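PDB 3S2W: transcriptional regulator, MarR family, which probably binds DNA as a winged helix-turn-helix transcription factor of the MarR family in the archaeon Methanosarcina mazei. Local coordinates for residues A[83-86]-A[87-91]. Sequence-based numbering, arbitrary orientation.
Sequences RAIQ and KLVDE. With SO4 (sulfate ion), chain J; SO4 (sulfate ion), chain I.
Q86 and D90 meet one turn apart on helix 78-90. The amide NE2 of Q86 donates a hydrogen bond to OD1 of D90 at 3.1 Å. That oxygen is met from above the carboxylate plane, while it lies close to the plane of the Q86 amide. A weak second bond runs from NE2 to D90 OD2, and the two flat groups are turned 30° against each other. Q86 reaches D90 because CG stands anti to the backbone N (chi1 179°) and the chain then bends at chi2 (79°). The other end of the amide, OE1, accepts a hydrogen bond from R96 on strand 94-98, which is consistent with the amide facing this way. With an alanine here, the D90 carboxylate would probably lose its amide partner and R96 its bond to OE1.

The backbone carries i to i+4 hydrogen bonds, such as V89 N to I85 O at 2.9 Å. L88 N bonds likewise to A84 O, and D90 N to Q86 O. K87 N bonds to R83 O and also, weakly, to A84 O. On the inner face, CD1 of I85 lies 4.2 Å from CD1 of L88, and their neighbour A84 is also buried. These three residues pack on F55 of helix 53-61, and L88 also touches V94.

R83 and K87 each end at a sulfate. NH2 of R83 gives a weak hydrogen bond to O2 of the chain J sulfate, which sits at the guanidinium edge. The extended chain of K87 carries NZ to 3.3 Å from O3 of the chain I sulfate, again a weak bond. A sulfate here also bonds G51 N and Q52 NE2. Helix 78-90 follows helix 67-74 and leads into strands 94-98 and 106-110. This is the topology of the MarR winged helix-turn-helix, in which helix 78-90 is probably the recognition helix and the two strands form the wing. The sulfates, probably from the crystallisation liquor, may lie where DNA phosphates would.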
loop_
_atom_site.group_PDB
_atom_site.type_symbol
_atom_site.label_atom_id
_atom_site.label_comp_id
_atom_site.label_asym_id
_atom_site.label_seq_id
_atom_site.Cartn_x
_atom_site.Cartn_y
_atom_site.Cartn_z
ATOM N N ARG A 83 18.442 -0.573 2.417
ATOM C CA ARG A 83 18.543 -1.235 1.111
ATOM C C ARG A 83 18.055 -0.370 -0.053
ATOM O O ARG A 83 18.685 -0.321 -1.120
ATOM C CB ARG A 83 17.816 -2.582 1.116
ATOM C CG ARG A 83 18.677 -3.725 1.627
ATOM C CD ARG A 83 17.863 -4.988 1.852
ATOM N NE ARG A 83 17.490 -5.144 3.257
ATOM C CZ ARG A 83 16.238 -5.271 3.694
ATOM N NH1 ARG A 83 15.228 -5.266 2.832
ATOM N NH2 ARG A 83 15.997 -5.402 4.992
ATOM N N ALA A 84 16.944 0.325 0.161
ATOM C CA ALA A 84 16.453 1.234 -0.849
ATOM C C ALA A 84 17.497 2.313 -1.122
ATOM O O ALA A 84 17.928 2.486 -2.264
ATOM C CB ALA A 84 15.101 1.855 -0.433
ATOM N N ILE A 85 17.919 3.026 -0.081
ATOM C CA ILE A 85 18.868 4.123 -0.277
ATOM C C ILE A 85 20.182 3.601 -0.848
ATOM O O ILE A 85 20.832 4.256 -1.682
ATOM C CB ILE A 85 19.144 4.885 1.008
ATOM C CG1 ILE A 85 17.870 5.583 1.484
ATOM C CG2 ILE A 85 20.251 5.900 0.777
ATOM C CD1 ILE A 85 17.283 6.535 0.464
ATOM N N GLN A 86 20.582 2.410 -0.421
ATOM C CA GLN A 86 21.788 1.863 -1.008
ATOM C C GLN A 86 21.686 1.591 -2.529
ATOM O O GLN A 86 22.675 1.728 -3.246
ATOM C CB GLN A 86 22.248 0.612 -0.285
ATOM C CG GLN A 86 23.479 0.055 -0.938
ATOM C CD GLN A 86 24.707 0.819 -0.524
ATOM O OE1 GLN A 86 24.999 0.932 0.668
ATOM N NE2 GLN A 86 25.434 1.358 -1.502
ATOM N N LYS A 87 20.516 1.203 -3.030
ATOM C CA LYS A 87 20.424 0.900 -4.464
ATOM C C LYS A 87 20.362 2.204 -5.233
ATOM O O LYS A 87 20.864 2.302 -6.356
ATOM C CB LYS A 87 19.209 0.036 -4.797
ATOM C CG LYS A 87 19.268 -1.399 -4.264
ATOM C CD LYS A 87 17.942 -2.094 -4.536
ATOM C CE LYS A 87 17.985 -3.609 -4.288
ATOM N NZ LYS A 87 16.912 -4.319 -5.079
ATOM N N LEU A 88 19.757 3.212 -4.605
ATOM C CA LEU A 88 19.678 4.535 -5.188
ATOM C C LEU A 88 21.087 5.125 -5.293
ATOM O O LEU A 88 21.404 5.831 -6.255
ATOM C CB LEU A 88 18.760 5.419 -4.348
ATOM C CG LEU A 88 17.267 5.172 -4.579
ATOM C CD1 LEU A 88 16.454 5.976 -3.634
ATOM C CD2 LEU A 88 16.885 5.545 -5.988
ATOM N N VAL A 89 21.940 4.807 -4.316
ATOM C CA VAL A 89 23.322 5.269 -4.357
ATOM C C VAL A 89 24.098 4.529 -5.431
ATOM O O VAL A 89 24.842 5.141 -6.193
ATOM C CB VAL A 89 24.055 5.142 -3.003
ATOM C CG1 VAL A 89 25.519 5.330 -3.219
ATOM C CG2 VAL A 89 23.564 6.191 -2.043
ATOM N N ASP A 90 23.915 3.214 -5.509
ATOM C CA ASP A 90 24.649 2.408 -6.488
ATOM C C ASP A 90 24.231 2.693 -7.921
ATOM O O ASP A 90 24.992 2.490 -8.862
ATOM C CB ASP A 90 24.526 0.919 -6.171
ATOM C CG ASP A 90 25.238 0.535 -4.864
ATOM O OD1 ASP A 90 26.236 1.211 -4.490
ATOM O OD2 ASP A 90 24.797 -0.449 -4.219
ATOM N N GLU A 91 23.011 3.174 -8.085
ATOM C CA GLU A 91 22.518 3.561 -9.398
ATOM C C GLU A 91 22.947 4.984 -9.725
ATOM O O GLU A 91 22.777 5.447 -10.836
ATOM C CB GLU A 91 20.990 3.406 -9.446
ATOM C CG GLU A 91 20.529 1.927 -9.355
ATOM C CD GLU A 91 19.283 1.692 -8.489
ATOM O OE1 GLU A 91 19.125 0.557 -7.978
ATOM O OE2 GLU A 91 18.458 2.621 -8.326
HETATM S S SO4 J . 16.649 -6.226 8.508
HETATM O O1 SO4 J . 17.020 -6.161 9.922
HETATM O O2 SO4 J . 17.763 -5.723 7.707
HETATM O O3 SO4 J . 16.371 -7.612 8.128
HETATM O O4 SO4 J . 15.460 -5.404 8.268
HETATM S S SO4 I . 13.418 -2.499 -4.990
HETATM O O1 SO4 I . 13.604 -3.499 -3.945
HETATM O O2 SO4 I . 13.888 -1.207 -4.492
HETATM O O3 SO4 I . 14.195 -2.879 -6.177
HETATM O O4 SO4 I . 11.991 -2.427 -5.300
#